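Ubiquinone biosynthesis accessory factor UbiJ (Escherichia coli, PDB 6H6O) is required for aerobic ubiquinone biosynthesis, binding hydrophobic biosynthetic intermediates through its SCP2 domain and stabilising the Ubi complex. Local coordinates at residues L30-L36 / L125-A131; D79-A84 / E106-D112; L92-L98 / V116-V120. One frame throughout, in Å; residues are numbered along the deposited sequence.

Overall arrangement
The chain is the SCP2-domain part of UbiJ, a five-stranded mixed sheet with helices. Interaction 2 pairs strands 80-84 and 107-111, the latter an outermost strand; interaction 3 sets the start of helix 95-104 against helix 113-128; interaction 1 joins the end of that helix to the loop after helix 14-30. Interactions 2 and 3 alternate along the chain, touch through L107-L98 and V82-V116, and have centres about 12 Å apart. Both are nested inside the loop closed by interaction 1, whose centre lies about 16 Å from interaction 3 and about 25 Å from interaction 2. One calcium ion is shared by interactions 1 and 3. Together the contacts join sheet and helices of the domain that binds hydrophobic intermediates.

Interaction 1 of 3, residues L30-L36 / L125-A131; sequences LYRSPAL and LAEFDPA. With CA (calcium ion), chain G; CA (calcium ion), chain H.
Segment 30-36 leaves helix 14-30 at L30, runs through an extended S33 (phi/psi -87/123°) and closes in a 3-10 turn at 34-36, with a weak bond from L36 N to S33 O (3.3 Å). L125-F128 form the last turn of helix 113-128, D129 N bonding L125 O at 2.9 Å; from D129 (-72/116°) the chain leaves the helix and runs to A131. CA atoms lie closest at L30-A126 (6.0 Å), S33-A131 (5.8 Å) and A35-D129 (7.4 Å). S33, chi1 t, forms an ST turn, its OG accepting from A35 N (3.2 Å), while the same OG donates to D129 OD2 (2.6 Å), D129 also being t. The contact thus ties the loop after helix 14-30 to the end of helix 113-128 in the SCP2 domain. Backbone carbonyls of the helix end and the tail after it bind a calcium ion: A126 O (2.2 Å), D129 O (2.3 Å) and A131 O (2.6 Å), with three waters, of which water 1 donates to D129 OD2 at 2.7 Å. Beside this polar bridge L36 (m,t) packs CD1 on A126 CB (3.7 Å) and CD2 on L125 CB (3.9 Å), and L30 (m,t) brings CD2 to A126 CB (3.8 Å). L30 also touches F119 and L122. E127 points away, its OE1 2.9 Å from a second calcium ion that R93 and D124 also bind.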
loop_
_atom_site.group_PDB
_atom_site.type_symbol
_atom_site.label_atom_id
_atom_site.label_comp_id
_atom_site.label_asym_id
_atom_site.label_seq_id
_atom_site.Cartn_x
_atom_site.Cartn_y
_atom_site.Cartn_z
ATOM N N LEU A 30 2.948 14.135 -5.592
ATOM C CA LEU A 30 2.176 14.938 -6.536
ATOM C C LEU A 30 2.032 16.414 -6.231
ATOM O O LEU A 30 1.935 17.194 -7.173
ATOM C CB LEU A 30 0.763 14.333 -6.708
ATOM C CG LEU A 30 0.665 12.856 -7.136
ATOM C CD1 LEU A 30 -0.773 12.393 -7.104
ATOM C CD2 LEU A 30 1.287 12.607 -8.553
ATOM N N TYR A 31 1.991 16.808 -4.953
ATOM C CA TYR A 31 1.732 18.201 -4.578
ATOM C C TYR A 31 2.921 19.011 -4.086
ATOM O O TYR A 31 2.775 20.224 -3.888
ATOM C CB TYR A 31 0.626 18.240 -3.510
ATOM C CG TYR A 31 -0.757 18.161 -4.100
ATOM C CD1 TYR A 31 -1.325 16.934 -4.439
ATOM C CD2 TYR A 31 -1.495 19.318 -4.345
ATOM C CE1 TYR A 31 -2.599 16.862 -5.004
ATOM C CE2 TYR A 31 -2.778 19.255 -4.866
ATOM C CZ TYR A 31 -3.327 18.027 -5.189
ATOM O OH TYR A 31 -4.591 17.981 -5.691
ATOM N N ARG A 32 4.073 18.371 -3.855
ATOM C CA ARG A 32 5.237 19.089 -3.331
ATOM C C ARG A 32 5.845 20.049 -4.382
ATOM O O ARG A 32 6.271 21.144 -4.021
ATOM C CB ARG A 32 6.294 18.086 -2.836
ATOM C CG ARG A 32 7.522 18.685 -2.170
ATOM C CD ARG A 32 8.399 17.582 -1.604
ATOM N NE ARG A 32 9.631 18.107 -1.008
ATOM C CZ ARG A 32 9.767 18.444 0.272
ATOM N NH1 ARG A 32 10.922 18.920 0.720
ATOM N NH2 ARG A 32 8.746 18.319 1.111
ATOM N N SER A 33 5.873 19.640 -5.659
ATOM C CA SER A 33 6.503 20.465 -6.685
ATOM C C SER A 33 5.583 21.520 -7.306
ATOM O O SER A 33 4.577 21.167 -7.928
ATOM C CB SER A 33 7.131 19.606 -7.768
ATOM O OG SER A 33 7.660 20.458 -8.775
ATOM N N PRO A 34 5.973 22.813 -7.253
ATOM C CA PRO A 34 5.148 23.845 -7.915
ATOM C C PRO A 34 5.143 23.737 -9.449
ATOM O O PRO A 34 4.229 24.282 -10.074
ATOM C CB PRO A 34 5.766 25.165 -7.445
ATOM C CG PRO A 34 7.140 24.830 -7.040
ATOM C CD PRO A 34 7.158 23.401 -6.591
ATOM N N ALA A 35 6.130 22.994 -10.058
ATOM C CA ALA A 35 6.178 22.821 -11.514
ATOM C C ALA A 35 4.940 22.068 -12.062
ATOM O O ALA A 35 4.613 22.213 -13.240
ATOM C CB ALA A 35 7.454 22.089 -11.924
ATOM N N LEU A 36 4.298 21.239 -11.217
ATOM C CA LEU A 36 3.135 20.426 -11.619
ATOM C C LEU A 36 1.774 21.126 -11.526
ATOM O O LEU A 36 0.742 20.500 -11.819
ATOM C CB LEU A 36 3.108 19.123 -10.802
ATOM C CG LEU A 36 4.336 18.229 -10.874
ATOM C CD1 LEU A 36 4.165 17.037 -9.970
ATOM C CD2 LEU A 36 4.606 17.773 -12.305
ATOM N N LEU A 125 3.954 13.047 -15.215
ATOM C CA LEU A 125 4.696 14.303 -15.137
ATOM C C LEU A 125 5.431 14.439 -13.809
ATOM O O LEU A 125 6.499 15.054 -13.772
ATOM C CB LEU A 125 3.776 15.494 -15.401
ATOM C CG LEU A 125 3.304 15.614 -16.875
ATOM C CD1 LEU A 125 2.193 16.626 -17.015
ATOM C CD2 LEU A 125 4.461 15.992 -17.821
ATOM N N ALA A 126 4.884 13.838 -12.725
ATOM C CA ALA A 126 5.526 13.864 -11.405
ATOM C C ALA A 126 6.833 13.068 -11.378
ATOM O O ALA A 126 7.747 13.374 -10.601
ATOM C CB ALA A 126 4.559 13.388 -10.317
ATOM N N GLU A 127 6.913 12.047 -12.235
ATOM C CA GLU A 127 8.121 11.242 -12.401
ATOM C C GLU A 127 9.123 12.018 -13.277
ATOM O O GLU A 127 10.330 11.986 -13.008
ATOM C CB GLU A 127 7.761 9.916 -13.060
ATOM C CG GLU A 127 8.808 8.830 -12.884
ATOM C CD GLU A 127 8.583 7.571 -13.702
ATOM O OE1 GLU A 127 7.742 7.596 -14.632
ATOM O OE2 GLU A 127 9.274 6.562 -13.430
ATOM N N PHE A 128 8.616 12.725 -14.328
ATOM C CA PHE A 128 9.449 13.534 -15.227
ATOM C C PHE A 128 10.147 14.658 -14.456
ATOM O O PHE A 128 11.325 14.938 -14.675
ATOM C CB PHE A 128 8.593 14.114 -16.383
ATOM C CG PHE A 128 9.089 15.430 -16.958
ATOM C CD1 PHE A 128 10.190 15.467 -17.814
ATOM C CD2 PHE A 128 8.472 16.631 -16.624
ATOM C CE1 PHE A 128 10.665 16.683 -18.316
ATOM C CE2 PHE A 128 8.957 17.847 -17.113
ATOM C CZ PHE A 128 10.049 17.865 -17.958
ATOM N N ASP A 129 9.377 15.362 -13.634
ATOM C CA ASP A 129 9.851 16.485 -12.859
ATOM C C ASP A 129 10.759 15.966 -11.711
ATOM O O ASP A 129 10.265 15.262 -10.842
ATOM C CB ASP A 129 8.659 17.298 -12.348
ATOM C CG ASP A 129 9.054 18.379 -11.391
ATOM O OD1 ASP A 129 10.100 18.976 -11.593
ATOM O OD2 ASP A 129 8.314 18.610 -10.434
ATOM N N PRO A 130 12.059 16.320 -11.694
ATOM C CA PRO A 130 12.969 15.772 -10.652
ATOM C C PRO A 130 12.759 16.297 -9.223
ATOM O O PRO A 130 13.356 15.741 -8.302
ATOM C CB PRO A 130 14.369 16.089 -11.188
ATOM C CG PRO A 130 14.184 17.263 -12.081
ATOM C CD PRO A 130 12.796 17.148 -12.672
ATOM N N ALA A 131 11.912 17.322 -9.017
ATOM C CA ALA A 131 11.619 17.846 -7.678
ATOM C C ALA A 131 10.808 16.846 -6.837
ATOM O O ALA A 131 10.084 16.005 -7.377
ATOM C CB ALA A 131 10.869 19.159 -7.780
HETATM CA CA CA G . 8.976 14.438 -9.080
HETATM CA CA CA H . 5.698 7.213 -16.585
HETATM O O HOH W 1 7.591 16.317 -9.134
HETATM O O HOH W 2 10.381 12.625 -8.953
HETATM O O HOH W 3 7.542 13.866 -7.262
HETATM O O HOH W 4 4.172 7.207 -14.498
HETATM O O HOH W 5 7.552 8.144 -18.104
#

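Interaction 2 of 3, residues D79-A84 / E106-D112; sequences DCTVIA and ELEVQGD. With CA (calcium ion), chain F; LMR ((2S)-2-hydroxybutanedioic acid), chain E.
G111, with positive phi (80/-145°), sits within the last pair, opposite C80, where a CB would clash with D79 O; beyond it D112 N bonds D79 O (2.8 Å). Strands 80-84 and 107-111, the latter outermost in the SCP2 mixed sheet, run antiparallel at 162°, axes 4.7 Å apart. T81-Q110 and I83-E108 are hydrogen-bonded pairs: T81 N to Q110 O 2.9 Å, Q110 N to T81 O 2.8 Å, I83 N to E108 O and E108 N to I83 O both 2.9 Å. Their side chains share one face, where Q110 NE2 bonds E108 OE2 (2.9 Å). On the other, V82 CG1 lies 4.2 Å from V109 CG2, and L107 CD1 3.7 Å from A84 CB. D79 holds a calcium ion (OD1 2.4 Å, OD2 2.6 Å); D79 OD1 lies 2.7 Å from malate O2, and OD2 accepts from V47 N. D112 N-caps helix 113-128 through Q114 N. Strand 47-52 flanks strand 80-84, while V116 of helix 113-128 and I102 of helix 95-104 back the V109 face.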
loop_
_atom_site.group_PDB
_atom_site.type_symbol
_atom_site.label_atom_id
_atom_site.label_comp_id
_atom_site.label_asym_id
_atom_site.label_seq_id
_atom_site.Cartn_x
_atom_site.Cartn_y
_atom_site.Cartn_z
ATOM N N ASP A 79 -16.746 11.375 -9.130
ATOM C CA ASP A 79 -16.741 11.831 -10.511
ATOM C C ASP A 79 -16.272 10.720 -11.441
ATOM O O ASP A 79 -16.637 10.678 -12.627
ATOM C CB ASP A 79 -15.841 13.060 -10.616
ATOM C CG ASP A 79 -16.430 14.238 -9.832
ATOM O OD1 ASP A 79 -17.578 14.639 -10.121
ATOM O OD2 ASP A 79 -15.813 14.657 -8.843
ATOM N N CYS A 80 -15.454 9.830 -10.890
ATOM C CA CYS A 80 -14.874 8.699 -11.603
ATOM C C CYS A 80 -14.631 7.589 -10.588
ATOM O O CYS A 80 -14.236 7.861 -9.442
ATOM C CB CYS A 80 -13.575 9.118 -12.292
ATOM S SG CYS A 80 -12.734 7.791 -13.203
ATOM N N THR A 81 -14.898 6.346 -11.005
ATOM C CA THR A 81 -14.672 5.165 -10.164
ATOM C C THR A 81 -13.848 4.177 -10.981
ATOM O O THR A 81 -14.189 3.885 -12.141
ATOM C CB THR A 81 -16.007 4.547 -9.686
ATOM O OG1 THR A 81 -16.724 5.528 -8.934
ATOM C CG2 THR A 81 -15.794 3.271 -8.828
ATOM N N VAL A 82 -12.759 3.692 -10.386
ATOM C CA VAL A 82 -11.870 2.744 -11.036
ATOM C C VAL A 82 -11.862 1.463 -10.227
ATOM O O VAL A 82 -11.869 1.517 -8.988
ATOM C CB VAL A 82 -10.444 3.299 -11.349
ATOM C CG1 VAL A 82 -10.510 4.504 -12.280
ATOM C CG2 VAL A 82 -9.690 3.669 -10.081
ATOM N N ILE A 83 -11.945 0.318 -10.924
ATOM C CA ILE A 83 -11.961 -1.011 -10.309
ATOM C C ILE A 83 -10.836 -1.841 -10.944
ATOM O O ILE A 83 -10.807 -2.000 -12.164
ATOM C CB ILE A 83 -13.341 -1.732 -10.389
ATOM C CG1 ILE A 83 -14.505 -0.826 -9.891
ATOM C CG2 ILE A 83 -13.292 -3.061 -9.595
ATOM C CD1 ILE A 83 -15.376 -0.283 -10.980
ATOM N N ALA A 84 -9.894 -2.335 -10.119
ATOM C CA ALA A 84 -8.755 -3.103 -10.623
ATOM C C ALA A 84 -8.047 -3.834 -9.484
ATOM O O ALA A 84 -8.206 -3.460 -8.326
ATOM C CB ALA A 84 -7.763 -2.162 -11.293
ATOM N N GLU A 106 -8.472 -5.101 -17.579
ATOM C CA GLU A 106 -7.665 -5.157 -16.352
ATOM C C GLU A 106 -8.046 -3.994 -15.427
ATOM O O GLU A 106 -7.948 -4.107 -14.207
ATOM C CB GLU A 106 -6.173 -5.107 -16.666
ATOM C CG GLU A 106 -5.624 -6.417 -17.195
ATOM C CD GLU A 106 -4.157 -6.366 -17.546
ATOM O OE1 GLU A 106 -3.823 -6.341 -18.753
ATOM O OE2 GLU A 106 -3.336 -6.317 -16.604
ATOM N N LEU A 107 -8.496 -2.889 -16.011
ATOM C CA LEU A 107 -8.970 -1.722 -15.279
ATOM C C LEU A 107 -10.353 -1.356 -15.813
ATOM O O LEU A 107 -10.497 -1.145 -17.011
ATOM C CB LEU A 107 -8.011 -0.530 -15.441
ATOM C CG LEU A 107 -8.427 0.740 -14.695
ATOM C CD1 LEU A 107 -7.739 0.853 -13.360
ATOM C CD2 LEU A 107 -8.128 1.944 -15.494
ATOM N N GLU A 108 -11.356 -1.308 -14.938
ATOM C CA GLU A 108 -12.719 -0.933 -15.314
ATOM C C GLU A 108 -12.946 0.498 -14.859
ATOM O O GLU A 108 -12.606 0.846 -13.727
ATOM C CB GLU A 108 -13.750 -1.880 -14.670
ATOM C CG GLU A 108 -15.177 -1.634 -15.125
ATOM C CD GLU A 108 -16.268 -2.268 -14.283
ATOM O OE1 GLU A 108 -16.077 -3.411 -13.809
ATOM O OE2 GLU A 108 -17.334 -1.629 -14.132
ATOM N N VAL A 109 -13.490 1.334 -15.752
ATOM C CA VAL A 109 -13.767 2.741 -15.444
ATOM C C VAL A 109 -15.267 3.041 -15.507
ATOM O O VAL A 109 -15.941 2.685 -16.473
ATOM C CB VAL A 109 -12.952 3.730 -16.322
ATOM C CG1 VAL A 109 -13.216 5.179 -15.910
ATOM C CG2 VAL A 109 -11.459 3.434 -16.264
ATOM N N GLN A 110 -15.771 3.723 -14.476
ATOM C CA GLN A 110 -17.152 4.195 -14.398
ATOM C C GLN A 110 -17.082 5.715 -14.216
ATOM O O GLN A 110 -16.126 6.225 -13.633
ATOM C CB GLN A 110 -17.878 3.536 -13.220
ATOM C CG GLN A 110 -18.128 2.042 -13.426
ATOM C CD GLN A 110 -18.649 1.325 -12.202
ATOM O OE1 GLN A 110 -18.888 1.913 -11.145
ATOM N NE2 GLN A 110 -18.823 0.019 -12.317
ATOM N N GLY A 111 -18.062 6.426 -14.749
ATOM C CA GLY A 111 -18.074 7.879 -14.660
ATOM C C GLY A 111 -17.168 8.537 -15.674
ATOM O O GLY A 111 -17.034 8.054 -16.799
ATOM N N ASP A 112 -16.537 9.654 -15.284
ATOM C CA ASP A 112 -15.711 10.455 -16.172
ATOM C C ASP A 112 -14.304 9.880 -16.385
ATOM O O ASP A 112 -13.420 10.058 -15.552
ATOM C CB ASP A 112 -15.667 11.925 -15.687
ATOM C CG ASP A 112 -14.884 12.883 -16.567
ATOM O OD1 ASP A 112 -14.585 12.517 -17.729
ATOM O OD2 ASP A 112 -14.612 14.020 -16.110
HETATM CA CA CA F . -17.744 16.267 -8.350
HETATM C C1 LMR E . -21.574 11.844 -11.480
HETATM O O1A LMR E . -22.773 11.663 -11.546
HETATM O O1B LMR E . -20.725 10.966 -11.001
HETATM C C2 LMR E . -20.927 13.150 -11.911
HETATM O O2 LMR E . -19.818 13.490 -11.088
HETATM C C3 LMR E . -20.498 13.119 -13.372
HETATM C C4 LMR E . -19.247 12.309 -13.615
HETATM O O4A LMR E . -18.143 13.013 -13.526
HETATM O O4B LMR E . -19.274 11.130 -13.901
HETATM O O HOH W 6 -18.629 14.628 -6.922
HETATM O O HOH W 7 -16.689 17.178 -6.533
#

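Interaction 3 of 3, residues L92-L98 / V116-V120; sequences LRDRQQL and VQNFV. With CA (calcium ion), chain H.
This apolar contact joins the N-terminal end of helix 95-104, with the loop leading into it, to the first half of helix 113-128 in the SCP2 fold, on the face of the sheet formed by L107, V109 and V82. The nearest CA pairs are D94-V120 (6.0 Å) and R95-Q117 (6.3 Å). L92 (-75/57°) and an extended D94 (-162/177°) turn the chain into the helix, where D94 is the N-cap: its side chain, chi1 p, accepts from Q97 N through OD1 (3.2 Å), and L98 N bonds D94 O (3.0 Å). In helix 113-128, V120 N bonds V116 O at 2.9 Å. V120, chi1 t, points into the entry to the helix, CG1 lying 3.6 Å from D94 C and 4.0 Å from L92 O. L98 (t,p) places CD2 3.9 Å from V120 CG2 and 3.6 Å from Q117 CA, with CD1 4.2 Å from V116 CG2; L92 CD2 reaches V120 CG2 at 4.3 Å. No direct hydrogen bond crosses, but water 8 lies 2.7 Å from L92 O and 2.8 Å from V120 O. R93 O binds a calcium ion (2.5 Å) that D124 and E127 also bind. At the outer margin, Q117 NE2 sits over one face of the R95 guanidinium, 3.0 Å from R95 CZ, a contact without a hydrogen bond.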
loop_
_atom_site.group_PDB
_atom_site.type_symbol
_atom_site.label_atom_id
_atom_site.label_comp_id
_atom_site.label_asym_id
_atom_site.label_seq_id
_atom_site.Cartn_x
_atom_site.Cartn_y
_atom_site.Cartn_z
ATOM N N LEU A 92 0.462 1.562 -14.706
ATOM C CA LEU A 92 -0.078 2.861 -15.087
ATOM C C LEU A 92 1.036 3.913 -15.336
ATOM O O LEU A 92 1.042 4.984 -14.724
ATOM C CB LEU A 92 -1.140 3.333 -14.060
ATOM C CG LEU A 92 -2.424 2.485 -13.953
ATOM C CD1 LEU A 92 -3.242 2.872 -12.725
ATOM C CD2 LEU A 92 -3.291 2.645 -15.172
ATOM N N ARG A 93 1.957 3.601 -16.272
ATOM C CA ARG A 93 3.102 4.445 -16.641
ATOM C C ARG A 93 2.708 5.695 -17.430
ATOM O O ARG A 93 3.324 6.745 -17.243
ATOM C CB ARG A 93 4.157 3.634 -17.411
ATOM C CG ARG A 93 4.780 2.506 -16.595
ATOM C CD ARG A 93 5.626 1.583 -17.451
ATOM N NE ARG A 93 6.200 0.490 -16.664
ATOM C CZ ARG A 93 5.623 -0.696 -16.484
ATOM N NH1 ARG A 93 6.221 -1.627 -15.754
ATOM N NH2 ARG A 93 4.442 -0.958 -17.034
ATOM N N ASP A 94 1.702 5.578 -18.319
ATOM C CA ASP A 94 1.219 6.675 -19.171
ATOM C C ASP A 94 -0.183 6.376 -19.722
ATOM O O ASP A 94 -0.714 5.289 -19.473
ATOM C CB ASP A 94 2.213 6.955 -20.330
ATOM C CG ASP A 94 2.735 5.726 -21.058
ATOM O OD1 ASP A 94 1.933 4.798 -21.314
ATOM O OD2 ASP A 94 3.934 5.715 -21.416
ATOM N N ARG A 95 -0.778 7.335 -20.468
ATOM C CA ARG A 95 -2.102 7.200 -21.093
ATOM C C ARG A 95 -2.193 5.987 -22.044
ATOM O O ARG A 95 -3.258 5.374 -22.126
ATOM C CB ARG A 95 -2.533 8.525 -21.785
ATOM C CG ARG A 95 -3.832 8.498 -22.632
ATOM C CD ARG A 95 -5.087 8.060 -21.878
ATOM N NE ARG A 95 -6.112 7.538 -22.786
ATOM C CZ ARG A 95 -7.060 6.667 -22.444
ATOM N NH1 ARG A 95 -7.120 6.191 -21.209
ATOM N NH2 ARG A 95 -7.944 6.254 -23.342
ATOM N N GLN A 96 -1.085 5.629 -22.736
ATOM C CA GLN A 96 -1.047 4.484 -23.656
ATOM C C GLN A 96 -1.369 3.203 -22.900
ATOM O O GLN A 96 -2.257 2.444 -23.304
ATOM C CB GLN A 96 0.345 4.297 -24.256
ATOM C CG GLN A 96 0.890 5.437 -25.069
ATOM C CD GLN A 96 2.062 4.882 -25.817
ATOM O OE1 GLN A 96 3.193 4.840 -25.317
ATOM N NE2 GLN A 96 1.793 4.339 -26.991
ATOM N N GLN A 97 -0.609 2.961 -21.816
ATOM C CA GLN A 97 -0.758 1.823 -20.929
ATOM C C GLN A 97 -2.141 1.846 -20.313
ATOM O O GLN A 97 -2.767 0.789 -20.197
ATOM C CB GLN A 97 0.326 1.841 -19.838
ATOM C CG GLN A 97 1.659 1.246 -20.289
ATOM C CD GLN A 97 1.602 -0.264 -20.372
ATOM O OE1 GLN A 97 1.314 -0.843 -21.426
ATOM N NE2 GLN A 97 1.847 -0.935 -19.252
ATOM N N LEU A 98 -2.648 3.054 -19.968
ATOM C CA LEU A 98 -3.981 3.179 -19.397
ATOM C C LEU A 98 -5.039 2.721 -20.412
ATOM O O LEU A 98 -5.929 1.952 -20.037
ATOM C CB LEU A 98 -4.236 4.617 -18.881
ATOM C CG LEU A 98 -5.632 4.953 -18.348
ATOM C CD1 LEU A 98 -5.974 4.127 -17.108
ATOM C CD2 LEU A 98 -5.761 6.450 -18.066
ATOM N N VAL A 116 -9.383 9.835 -14.468
ATOM C CA VAL A 116 -8.289 8.858 -14.355
ATOM C C VAL A 116 -7.184 9.160 -15.412
ATOM O O VAL A 116 -6.004 9.042 -15.095
ATOM C CB VAL A 116 -8.769 7.378 -14.340
ATOM C CG1 VAL A 116 -9.425 6.979 -15.667
ATOM C CG2 VAL A 116 -7.623 6.429 -13.964
ATOM N N GLN A 117 -7.561 9.599 -16.627
ATOM C CA GLN A 117 -6.563 9.984 -17.642
ATOM C C GLN A 117 -5.682 11.132 -17.111
ATOM O O GLN A 117 -4.454 11.066 -17.233
ATOM C CB GLN A 117 -7.234 10.409 -18.960
ATOM C CG GLN A 117 -7.844 9.241 -19.733
ATOM C CD GLN A 117 -8.725 9.700 -20.878
ATOM O OE1 GLN A 117 -9.139 10.859 -20.966
ATOM N NE2 GLN A 117 -9.067 8.792 -21.776
ATOM N N ASN A 118 -6.309 12.144 -16.469
ATOM C CA ASN A 118 -5.593 13.301 -15.907
ATOM C C ASN A 118 -4.752 12.891 -14.704
ATOM O O ASN A 118 -3.644 13.385 -14.549
ATOM C CB ASN A 118 -6.553 14.446 -15.565
ATOM C CG ASN A 118 -7.140 15.072 -16.814
ATOM O OD1 ASN A 118 -6.559 15.018 -17.894
ATOM N ND2 ASN A 118 -8.289 15.704 -16.701
ATOM N N PHE A 119 -5.246 11.952 -13.903
ATOM C CA PHE A 119 -4.498 11.443 -12.761
ATOM C C PHE A 119 -3.189 10.733 -13.223
ATOM O O PHE A 119 -2.102 11.025 -12.704
ATOM C CB PHE A 119 -5.376 10.521 -11.896
ATOM C CG PHE A 119 -4.641 9.982 -10.695
ATOM C CD1 PHE A 119 -4.310 10.815 -9.626
ATOM C CD2 PHE A 119 -4.213 8.663 -10.659
ATOM C CE1 PHE A 119 -3.606 10.327 -8.515
ATOM C CE2 PHE A 119 -3.493 8.177 -9.555
ATOM C CZ PHE A 119 -3.221 9.011 -8.479
ATOM N N VAL A 120 -3.310 9.828 -14.208
ATOM C CA VAL A 120 -2.192 9.076 -14.806
ATOM C C VAL A 120 -1.190 10.065 -15.481
ATOM O O VAL A 120 0.024 9.945 -15.278
ATOM C CB VAL A 120 -2.725 7.944 -15.743
ATOM C CG1 VAL A 120 -1.600 7.283 -16.556
ATOM C CG2 VAL A 120 -3.523 6.907 -14.943
HETATM CA CA CA H . 5.698 7.213 -16.585
HETATM O O HOH W 8 1.523 7.672 -14.582
HETATM O O HOH W 4 4.172 7.207 -14.498
HETATM O O HOH W 5 7.552 8.144 -18.104
#